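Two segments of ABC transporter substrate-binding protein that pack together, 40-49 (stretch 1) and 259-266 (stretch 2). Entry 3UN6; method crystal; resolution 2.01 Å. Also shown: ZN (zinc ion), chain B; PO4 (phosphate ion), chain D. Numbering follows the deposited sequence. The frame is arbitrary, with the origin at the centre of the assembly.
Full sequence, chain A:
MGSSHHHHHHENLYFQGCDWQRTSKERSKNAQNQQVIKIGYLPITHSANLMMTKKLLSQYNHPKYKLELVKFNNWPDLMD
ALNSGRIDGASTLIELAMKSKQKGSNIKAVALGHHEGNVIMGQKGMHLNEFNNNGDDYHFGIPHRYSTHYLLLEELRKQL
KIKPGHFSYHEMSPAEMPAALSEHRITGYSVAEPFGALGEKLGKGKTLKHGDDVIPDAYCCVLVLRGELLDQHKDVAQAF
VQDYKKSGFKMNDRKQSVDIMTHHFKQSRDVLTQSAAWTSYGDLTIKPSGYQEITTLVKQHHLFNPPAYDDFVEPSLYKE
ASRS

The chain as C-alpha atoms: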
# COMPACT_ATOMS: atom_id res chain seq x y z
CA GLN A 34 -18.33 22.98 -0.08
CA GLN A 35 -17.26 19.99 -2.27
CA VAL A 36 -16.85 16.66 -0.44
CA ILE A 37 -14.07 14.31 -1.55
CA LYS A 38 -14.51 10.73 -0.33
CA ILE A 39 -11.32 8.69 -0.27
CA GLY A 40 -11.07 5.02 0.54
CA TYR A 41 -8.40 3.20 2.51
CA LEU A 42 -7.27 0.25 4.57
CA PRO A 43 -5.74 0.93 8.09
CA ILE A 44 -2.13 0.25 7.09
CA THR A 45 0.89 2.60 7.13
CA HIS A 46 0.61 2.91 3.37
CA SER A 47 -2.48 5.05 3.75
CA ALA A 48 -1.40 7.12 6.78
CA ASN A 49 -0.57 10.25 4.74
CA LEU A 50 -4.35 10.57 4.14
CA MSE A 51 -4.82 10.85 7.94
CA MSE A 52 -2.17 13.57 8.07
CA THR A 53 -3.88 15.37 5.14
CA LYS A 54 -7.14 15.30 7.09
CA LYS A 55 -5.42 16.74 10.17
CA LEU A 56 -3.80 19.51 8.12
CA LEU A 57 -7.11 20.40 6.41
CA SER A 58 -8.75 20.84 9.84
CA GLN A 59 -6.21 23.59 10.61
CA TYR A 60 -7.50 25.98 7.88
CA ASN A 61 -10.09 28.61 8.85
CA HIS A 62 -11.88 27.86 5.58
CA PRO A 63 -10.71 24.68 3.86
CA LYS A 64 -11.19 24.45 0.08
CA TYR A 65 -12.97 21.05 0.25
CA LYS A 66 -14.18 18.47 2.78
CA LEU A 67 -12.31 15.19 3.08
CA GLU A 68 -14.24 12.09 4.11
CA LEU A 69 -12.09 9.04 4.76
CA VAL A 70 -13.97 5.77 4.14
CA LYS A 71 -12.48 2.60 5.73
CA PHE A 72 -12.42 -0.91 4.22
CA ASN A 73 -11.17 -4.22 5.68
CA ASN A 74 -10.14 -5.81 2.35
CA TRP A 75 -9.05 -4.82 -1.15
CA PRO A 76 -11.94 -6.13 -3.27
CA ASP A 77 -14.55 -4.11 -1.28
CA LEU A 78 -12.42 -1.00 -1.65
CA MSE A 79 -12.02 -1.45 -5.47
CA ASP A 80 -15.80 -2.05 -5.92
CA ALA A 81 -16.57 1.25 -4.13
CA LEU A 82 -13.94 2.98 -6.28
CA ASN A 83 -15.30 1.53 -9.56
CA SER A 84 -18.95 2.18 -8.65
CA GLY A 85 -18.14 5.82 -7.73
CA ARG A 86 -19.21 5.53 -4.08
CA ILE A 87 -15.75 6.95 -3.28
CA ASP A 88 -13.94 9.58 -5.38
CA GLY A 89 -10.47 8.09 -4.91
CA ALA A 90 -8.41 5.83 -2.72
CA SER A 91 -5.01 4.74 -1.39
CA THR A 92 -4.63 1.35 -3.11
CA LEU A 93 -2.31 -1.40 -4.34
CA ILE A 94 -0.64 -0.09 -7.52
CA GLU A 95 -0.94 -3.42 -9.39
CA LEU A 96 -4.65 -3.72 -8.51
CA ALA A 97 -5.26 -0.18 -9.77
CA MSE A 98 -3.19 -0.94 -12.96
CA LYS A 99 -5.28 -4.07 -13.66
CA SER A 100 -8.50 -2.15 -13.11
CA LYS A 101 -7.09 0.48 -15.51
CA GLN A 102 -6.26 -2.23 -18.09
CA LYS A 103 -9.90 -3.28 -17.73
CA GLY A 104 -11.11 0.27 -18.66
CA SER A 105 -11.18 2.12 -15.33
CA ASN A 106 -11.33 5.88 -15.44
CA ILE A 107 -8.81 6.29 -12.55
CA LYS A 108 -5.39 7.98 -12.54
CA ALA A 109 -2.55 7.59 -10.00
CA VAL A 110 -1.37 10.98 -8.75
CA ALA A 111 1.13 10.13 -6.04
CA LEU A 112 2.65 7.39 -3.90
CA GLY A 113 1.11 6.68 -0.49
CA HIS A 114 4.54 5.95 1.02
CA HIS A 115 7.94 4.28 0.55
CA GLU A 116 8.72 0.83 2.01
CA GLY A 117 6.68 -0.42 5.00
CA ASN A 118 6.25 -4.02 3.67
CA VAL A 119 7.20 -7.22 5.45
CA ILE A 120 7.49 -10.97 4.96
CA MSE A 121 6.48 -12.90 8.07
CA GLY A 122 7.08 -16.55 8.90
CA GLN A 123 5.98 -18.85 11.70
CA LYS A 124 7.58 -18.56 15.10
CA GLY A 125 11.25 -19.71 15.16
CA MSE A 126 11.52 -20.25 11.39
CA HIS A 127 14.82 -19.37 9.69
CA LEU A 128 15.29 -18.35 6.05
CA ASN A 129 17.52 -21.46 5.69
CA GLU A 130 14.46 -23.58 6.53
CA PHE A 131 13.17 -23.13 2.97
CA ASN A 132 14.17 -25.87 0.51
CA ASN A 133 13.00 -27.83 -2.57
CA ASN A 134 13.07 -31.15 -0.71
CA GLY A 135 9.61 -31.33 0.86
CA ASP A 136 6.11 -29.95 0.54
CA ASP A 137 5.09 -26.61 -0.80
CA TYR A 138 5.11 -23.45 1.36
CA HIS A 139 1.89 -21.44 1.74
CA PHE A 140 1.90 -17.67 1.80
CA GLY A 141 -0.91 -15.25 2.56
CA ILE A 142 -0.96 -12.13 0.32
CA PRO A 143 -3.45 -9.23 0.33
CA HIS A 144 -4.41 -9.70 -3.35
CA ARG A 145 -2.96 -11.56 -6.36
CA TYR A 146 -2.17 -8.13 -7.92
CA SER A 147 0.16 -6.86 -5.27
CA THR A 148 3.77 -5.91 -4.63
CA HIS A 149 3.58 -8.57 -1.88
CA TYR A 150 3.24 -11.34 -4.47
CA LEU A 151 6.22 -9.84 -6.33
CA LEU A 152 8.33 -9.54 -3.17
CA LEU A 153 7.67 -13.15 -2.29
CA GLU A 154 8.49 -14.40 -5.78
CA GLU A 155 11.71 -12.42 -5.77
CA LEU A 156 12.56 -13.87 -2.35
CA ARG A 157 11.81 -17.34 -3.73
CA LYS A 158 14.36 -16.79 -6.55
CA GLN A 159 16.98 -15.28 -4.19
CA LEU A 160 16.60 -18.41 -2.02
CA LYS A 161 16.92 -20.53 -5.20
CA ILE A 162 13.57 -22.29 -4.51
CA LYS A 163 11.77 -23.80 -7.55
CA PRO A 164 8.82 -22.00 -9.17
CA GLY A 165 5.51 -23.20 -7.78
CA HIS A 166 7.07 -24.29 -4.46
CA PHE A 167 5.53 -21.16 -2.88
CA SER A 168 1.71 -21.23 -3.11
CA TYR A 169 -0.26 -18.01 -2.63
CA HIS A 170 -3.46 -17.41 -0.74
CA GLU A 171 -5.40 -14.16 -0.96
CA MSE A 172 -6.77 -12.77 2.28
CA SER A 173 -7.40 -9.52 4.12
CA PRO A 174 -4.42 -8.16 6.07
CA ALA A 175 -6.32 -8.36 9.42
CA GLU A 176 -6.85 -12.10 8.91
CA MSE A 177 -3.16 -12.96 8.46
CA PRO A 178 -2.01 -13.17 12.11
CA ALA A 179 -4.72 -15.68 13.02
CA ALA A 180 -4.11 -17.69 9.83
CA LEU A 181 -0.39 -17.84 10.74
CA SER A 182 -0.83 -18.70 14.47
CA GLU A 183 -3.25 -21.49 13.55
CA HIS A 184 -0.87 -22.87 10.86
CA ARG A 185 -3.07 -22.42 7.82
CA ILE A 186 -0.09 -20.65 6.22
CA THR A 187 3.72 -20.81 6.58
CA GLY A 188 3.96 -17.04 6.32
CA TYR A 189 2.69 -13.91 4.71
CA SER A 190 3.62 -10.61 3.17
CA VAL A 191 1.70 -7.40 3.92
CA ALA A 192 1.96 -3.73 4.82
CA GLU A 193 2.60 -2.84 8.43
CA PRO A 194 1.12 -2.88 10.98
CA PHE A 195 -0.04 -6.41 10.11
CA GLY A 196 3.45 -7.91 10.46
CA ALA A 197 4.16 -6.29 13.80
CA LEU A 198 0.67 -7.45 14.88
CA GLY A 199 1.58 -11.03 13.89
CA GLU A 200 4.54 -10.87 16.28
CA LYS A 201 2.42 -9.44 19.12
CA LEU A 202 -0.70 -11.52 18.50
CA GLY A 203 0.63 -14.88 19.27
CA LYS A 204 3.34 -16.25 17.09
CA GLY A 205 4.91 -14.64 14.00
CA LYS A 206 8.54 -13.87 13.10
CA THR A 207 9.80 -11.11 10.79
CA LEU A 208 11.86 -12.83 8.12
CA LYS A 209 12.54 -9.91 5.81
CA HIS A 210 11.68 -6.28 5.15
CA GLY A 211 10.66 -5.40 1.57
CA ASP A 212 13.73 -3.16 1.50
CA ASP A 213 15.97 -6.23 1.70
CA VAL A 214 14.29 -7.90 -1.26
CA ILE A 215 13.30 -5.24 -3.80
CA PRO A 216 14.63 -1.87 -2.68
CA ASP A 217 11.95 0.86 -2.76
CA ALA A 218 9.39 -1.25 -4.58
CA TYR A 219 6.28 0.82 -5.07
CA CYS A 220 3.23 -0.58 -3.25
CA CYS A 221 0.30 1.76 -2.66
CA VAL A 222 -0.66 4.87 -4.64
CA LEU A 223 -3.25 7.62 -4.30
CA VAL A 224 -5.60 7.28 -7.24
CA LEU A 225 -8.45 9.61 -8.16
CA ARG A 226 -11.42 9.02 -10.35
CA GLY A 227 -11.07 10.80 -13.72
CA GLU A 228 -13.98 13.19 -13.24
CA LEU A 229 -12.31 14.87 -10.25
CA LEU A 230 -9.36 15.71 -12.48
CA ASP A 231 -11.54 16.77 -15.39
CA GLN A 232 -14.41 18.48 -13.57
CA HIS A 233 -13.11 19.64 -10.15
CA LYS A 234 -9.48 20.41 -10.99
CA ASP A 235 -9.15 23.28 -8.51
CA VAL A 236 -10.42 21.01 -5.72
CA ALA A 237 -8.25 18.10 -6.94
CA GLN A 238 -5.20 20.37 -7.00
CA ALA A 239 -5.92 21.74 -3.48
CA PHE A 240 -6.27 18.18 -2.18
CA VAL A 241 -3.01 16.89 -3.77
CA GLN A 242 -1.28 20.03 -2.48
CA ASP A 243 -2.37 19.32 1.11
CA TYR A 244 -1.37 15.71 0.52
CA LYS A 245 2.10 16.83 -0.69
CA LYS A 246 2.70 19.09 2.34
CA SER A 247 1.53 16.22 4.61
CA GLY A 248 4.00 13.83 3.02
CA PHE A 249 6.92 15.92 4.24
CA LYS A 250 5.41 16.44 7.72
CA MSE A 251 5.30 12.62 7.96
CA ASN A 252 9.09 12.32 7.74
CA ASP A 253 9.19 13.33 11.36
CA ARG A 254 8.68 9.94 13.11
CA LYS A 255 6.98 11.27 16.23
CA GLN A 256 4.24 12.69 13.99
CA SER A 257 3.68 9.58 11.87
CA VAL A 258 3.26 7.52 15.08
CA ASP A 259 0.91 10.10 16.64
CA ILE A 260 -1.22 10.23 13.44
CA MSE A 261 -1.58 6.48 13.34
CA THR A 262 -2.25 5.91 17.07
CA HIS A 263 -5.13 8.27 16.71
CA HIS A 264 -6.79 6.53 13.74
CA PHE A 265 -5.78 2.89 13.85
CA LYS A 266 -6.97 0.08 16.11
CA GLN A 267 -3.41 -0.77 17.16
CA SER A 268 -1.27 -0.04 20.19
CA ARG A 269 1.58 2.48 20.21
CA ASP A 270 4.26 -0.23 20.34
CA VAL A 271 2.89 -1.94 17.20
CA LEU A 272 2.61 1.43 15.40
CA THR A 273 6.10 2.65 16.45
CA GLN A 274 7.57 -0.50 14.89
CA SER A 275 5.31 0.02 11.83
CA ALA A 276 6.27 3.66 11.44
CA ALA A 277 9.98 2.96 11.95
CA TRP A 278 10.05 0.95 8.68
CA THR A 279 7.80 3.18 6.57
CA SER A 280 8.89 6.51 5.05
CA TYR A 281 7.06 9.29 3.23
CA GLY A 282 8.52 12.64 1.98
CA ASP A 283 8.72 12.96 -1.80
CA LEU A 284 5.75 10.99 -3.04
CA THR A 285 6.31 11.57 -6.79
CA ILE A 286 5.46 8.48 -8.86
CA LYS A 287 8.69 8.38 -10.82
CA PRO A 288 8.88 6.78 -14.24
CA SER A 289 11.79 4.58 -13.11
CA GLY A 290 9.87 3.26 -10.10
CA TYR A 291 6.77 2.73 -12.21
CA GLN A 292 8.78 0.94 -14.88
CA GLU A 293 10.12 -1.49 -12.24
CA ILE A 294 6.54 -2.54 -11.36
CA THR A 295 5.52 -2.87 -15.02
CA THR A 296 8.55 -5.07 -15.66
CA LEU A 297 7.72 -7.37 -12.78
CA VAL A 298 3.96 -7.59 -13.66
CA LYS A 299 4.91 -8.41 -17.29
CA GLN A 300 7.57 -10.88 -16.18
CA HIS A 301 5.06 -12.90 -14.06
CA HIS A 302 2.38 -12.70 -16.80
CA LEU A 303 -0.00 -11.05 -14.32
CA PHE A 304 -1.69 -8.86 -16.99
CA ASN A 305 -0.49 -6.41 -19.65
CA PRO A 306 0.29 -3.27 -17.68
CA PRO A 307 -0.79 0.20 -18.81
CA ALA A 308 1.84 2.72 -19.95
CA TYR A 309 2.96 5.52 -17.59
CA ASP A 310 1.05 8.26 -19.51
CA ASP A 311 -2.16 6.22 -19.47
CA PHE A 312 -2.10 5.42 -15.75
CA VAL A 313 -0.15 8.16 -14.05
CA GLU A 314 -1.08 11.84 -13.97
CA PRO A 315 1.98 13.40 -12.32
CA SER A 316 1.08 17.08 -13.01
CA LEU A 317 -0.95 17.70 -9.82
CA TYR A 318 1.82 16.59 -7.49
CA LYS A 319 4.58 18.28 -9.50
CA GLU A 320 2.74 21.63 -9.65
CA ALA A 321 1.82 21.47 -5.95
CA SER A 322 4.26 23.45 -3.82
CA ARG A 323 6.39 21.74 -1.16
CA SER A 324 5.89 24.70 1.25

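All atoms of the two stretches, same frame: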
# COMPACT_ATOMS: atom_id res chain seq x y z
N GLY A 40 -11.12 6.32 -0.12
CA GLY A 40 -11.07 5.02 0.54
C GLY A 40 -9.69 4.53 0.95
O GLY A 40 -8.69 4.81 0.29
N TYR A 41 -9.65 3.74 2.03
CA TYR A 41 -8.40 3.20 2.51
C TYR A 41 -8.56 2.00 3.42
O TYR A 41 -9.65 1.73 3.96
CB TYR A 41 -7.67 4.27 3.36
CG TYR A 41 -8.31 4.49 4.72
CD1 TYR A 41 -9.46 5.26 4.85
CD2 TYR A 41 -7.77 3.91 5.86
CE1 TYR A 41 -10.05 5.46 6.08
CE2 TYR A 41 -8.37 4.09 7.10
CZ TYR A 41 -9.51 4.87 7.20
OH TYR A 41 -10.10 5.06 8.42
N LEU A 42 -7.44 1.29 3.57
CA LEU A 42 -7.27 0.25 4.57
C LEU A 42 -6.35 0.84 5.65
O LEU A 42 -5.46 1.68 5.32
CB LEU A 42 -6.67 -1.03 3.97
CG LEU A 42 -7.62 -2.11 3.44
CD1 LEU A 42 -8.36 -1.68 2.14
CD2 LEU A 42 -6.81 -3.41 3.22
N PRO A 43 -6.52 0.40 6.94
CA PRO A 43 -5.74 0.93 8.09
C PRO A 43 -4.32 0.34 8.18
O PRO A 43 -3.98 -0.37 9.10
CB PRO A 43 -6.59 0.52 9.30
CG PRO A 43 -7.22 -0.78 8.88
CD PRO A 43 -7.44 -0.68 7.37
N ILE A 44 -3.50 0.69 7.20
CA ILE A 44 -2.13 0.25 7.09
C ILE A 44 -1.29 1.51 6.96
O ILE A 44 -1.82 2.57 6.63
CB ILE A 44 -1.95 -0.61 5.86
CG1 ILE A 44 -2.45 0.15 4.61
CG2 ILE A 44 -2.69 -1.95 6.04
CD1 ILE A 44 -2.30 -0.62 3.30
N THR A 45 0.01 1.41 7.22
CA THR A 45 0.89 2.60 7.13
C THR A 45 0.92 3.20 5.73
O THR A 45 1.23 4.39 5.57
CB THR A 45 2.34 2.30 7.53
OG1 THR A 45 2.94 1.43 6.56
CG2 THR A 45 2.43 1.70 8.93
N HIS A 46 0.57 2.41 4.73
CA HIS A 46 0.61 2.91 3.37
C HIS A 46 -0.44 3.95 3.07
O HIS A 46 -0.33 4.65 2.06
CB HIS A 46 0.53 1.77 2.35
CG HIS A 46 1.63 0.77 2.49
ND1 HIS A 46 1.70 -0.36 1.72
CD2 HIS A 46 2.67 0.71 3.35
CE1 HIS A 46 2.77 -1.06 2.07
NE2 HIS A 46 3.37 -0.43 3.06
N SER A 47 -1.42 4.07 3.95
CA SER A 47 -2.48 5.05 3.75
C SER A 47 -2.46 6.17 4.77
O SER A 47 -3.33 7.02 4.74
CB SER A 47 -3.85 4.34 3.82
OG SER A 47 -4.16 4.01 5.16
N ALA A 48 -1.46 6.18 5.66
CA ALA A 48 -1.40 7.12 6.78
C ALA A 48 -1.24 8.59 6.38
O ALA A 48 -1.62 9.47 7.14
CB ALA A 48 -0.28 6.72 7.73
N ASN A 49 -0.69 8.86 5.19
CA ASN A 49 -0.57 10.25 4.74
C ASN A 49 -1.96 10.87 4.51
O ASN A 49 -2.10 12.07 4.57
CB ASN A 49 0.29 10.41 3.49
CG ASN A 49 0.74 11.85 3.28
OD1 ASN A 49 1.19 12.51 4.21
ND2 ASN A 49 0.59 12.34 2.07
N ASP A 259 2.06 9.40 16.05
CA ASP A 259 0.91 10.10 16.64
C ASP A 259 -0.32 10.08 15.71
O ASP A 259 -1.45 9.85 16.16
CB ASP A 259 1.29 11.55 17.01
CG ASP A 259 2.34 11.62 18.15
OD1 ASP A 259 2.44 10.67 18.95
OD2 ASP A 259 3.04 12.66 18.26
N ILE A 260 -0.11 10.32 14.42
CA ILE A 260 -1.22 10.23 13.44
C ILE A 260 -1.88 8.86 13.47
O ILE A 260 -3.09 8.74 13.58
CB ILE A 260 -0.74 10.52 12.00
CG1 ILE A 260 -0.87 12.01 11.68
CG2 ILE A 260 -1.59 9.79 11.01
CD1 ILE A 260 -2.34 12.54 11.72
N MSE A 261 -1.07 7.82 13.37
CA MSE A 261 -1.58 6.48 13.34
C MSE A 261 -2.23 6.01 14.65
O MSE A 261 -3.27 5.34 14.59
CB MSE A 261 -0.49 5.51 12.91
CG MSE A 261 0.01 5.81 11.50
SE MSE A 261 1.16 4.41 10.91
CE MSE A 261 2.50 4.57 12.04
N THR A 262 -1.66 6.35 15.80
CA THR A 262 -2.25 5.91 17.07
C THR A 262 -3.65 6.46 17.19
O THR A 262 -4.56 5.81 17.73
CB THR A 262 -1.41 6.31 18.30
OG1 THR A 262 -1.15 7.72 18.26
CG2 THR A 262 -0.08 5.55 18.33
N HIS A 263 -3.84 7.66 16.67
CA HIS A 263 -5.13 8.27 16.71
C HIS A 263 -6.18 7.49 15.92
O HIS A 263 -7.25 7.17 16.44
CB HIS A 263 -5.03 9.70 16.18
CG HIS A 263 -6.33 10.44 16.23
ND1 HIS A 263 -6.72 11.17 17.32
CD2 HIS A 263 -7.33 10.55 15.32
CE1 HIS A 263 -7.91 11.71 17.09
NE2 HIS A 263 -8.30 11.35 15.88
N HIS A 264 -5.86 7.16 14.67
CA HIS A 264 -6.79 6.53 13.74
C HIS A 264 -6.87 5.03 13.71
O HIS A 264 -7.94 4.48 13.43
CB HIS A 264 -6.46 6.97 12.31
CG HIS A 264 -6.80 8.40 12.03
ND1 HIS A 264 -5.92 9.44 12.26
CD2 HIS A 264 -7.93 8.96 11.54
CE1 HIS A 264 -6.50 10.58 11.91
NE2 HIS A 264 -7.72 10.31 11.48
N PHE A 265 -5.76 4.34 13.96
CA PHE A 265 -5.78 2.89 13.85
C PHE A 265 -6.02 2.12 15.14
O PHE A 265 -5.58 2.52 16.23
CB PHE A 265 -4.49 2.39 13.19
CG PHE A 265 -4.20 3.00 11.85
CD1 PHE A 265 -5.19 3.58 11.07
CD2 PHE A 265 -2.94 2.86 11.31
CE1 PHE A 265 -4.90 4.11 9.84
CE2 PHE A 265 -2.65 3.38 10.05
CZ PHE A 265 -3.63 4.00 9.32
N LYS A 266 -6.73 0.99 15.01
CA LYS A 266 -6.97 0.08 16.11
C LYS A 266 -5.72 -0.77 16.37
O LYS A 266 -5.73 -2.00 16.15
CB LYS A 266 -8.19 -0.83 15.85
CG LYS A 266 -9.53 -0.12 15.96
CD LYS A 266 -10.72 -1.06 15.78
CE LYS A 266 -10.80 -1.59 14.35
NZ LYS A 266 -12.00 -2.44 14.08
ZN ZN B . 0.59 -1.08 0.08
P PO4 D . -14.88 0.09 13.69
O1 PO4 D . -14.19 -0.49 14.90
O2 PO4 D . -14.45 1.52 13.50
O3 PO4 D . -14.50 -0.69 12.46
O4 PO4 D . -16.37 0.04 13.92
O HOH W 1 -8.91 3.34 10.71
O HOH W 2 -0.58 -2.89 1.11

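The contact between these two stretches is apolar: no hydrogen bond crosses it directly, and one water spans its margin. Gly-40, at the start, lies out of reach. Tyr-41 points its CA-to-CB bond toward stretch 2 and brings its CE2 within 4.4 Å of Phe-265 CE1. A tyrosine suits this place because its ring can pack against another while its hydroxyl bonds to a water: water 1 lies 3.1 Å from Tyr-41 OH and donates a hydrogen bond to His-264 O, also 3.1 Å away.

The CA-to-CB bond of Leu-42 points away, but Leu-42 O accepts a hydrogen bond from Ser-47 OG at 2.7 Å, which ties the loop together. Pro-43 lies over one face of the Phe-265 ring. Pro-43 CB is 4.2 Å from the centroid of the Phe-265 ring and 26° off its normal, a CH-pi arrangement that exploits the proline's compact, rigid ring. Phe-265 has left helical geometry, and although its CA-to-CB bond runs sideways, the end of its side chain comes nearer, burying more area than any other residue here.

The CA-to-CB bond of Ile-44 points away, and the residue contributes backbone instead; Ile-44 O lies 3.5 Å from Phe-265 CZ and accepts a hydrogen bond from Ser-47 N at 3.1 Å. Thr-45 serves two environments: OG1 is hydrogen-bonded elsewhere in the structure, while the methyl CG2 of Thr-45 meets SE of the selenomethionine Met-261 at 3.6 Å. The CA-to-CB bond of His-46 also points away, and His-46 ND1 binds the zinc ion ZN at 2.1 Å, so the segment combines a metal ligand with packing residues. Ser-47 OG, already hydrogen-bonded to Leu-42 O, sits 4.2 Å from Phe-265 CZ.

Ala-48 points its CA-to-CB bond toward the helix, and its small side chain allows close approach: Ala-48 CB lies 3.9 Å from Met-261 CG, and Ala-48 O is 3.9 Å from Ile-260 CG2. The CA-to-CB bond of Asn-49 points away, and the residue makes no contact.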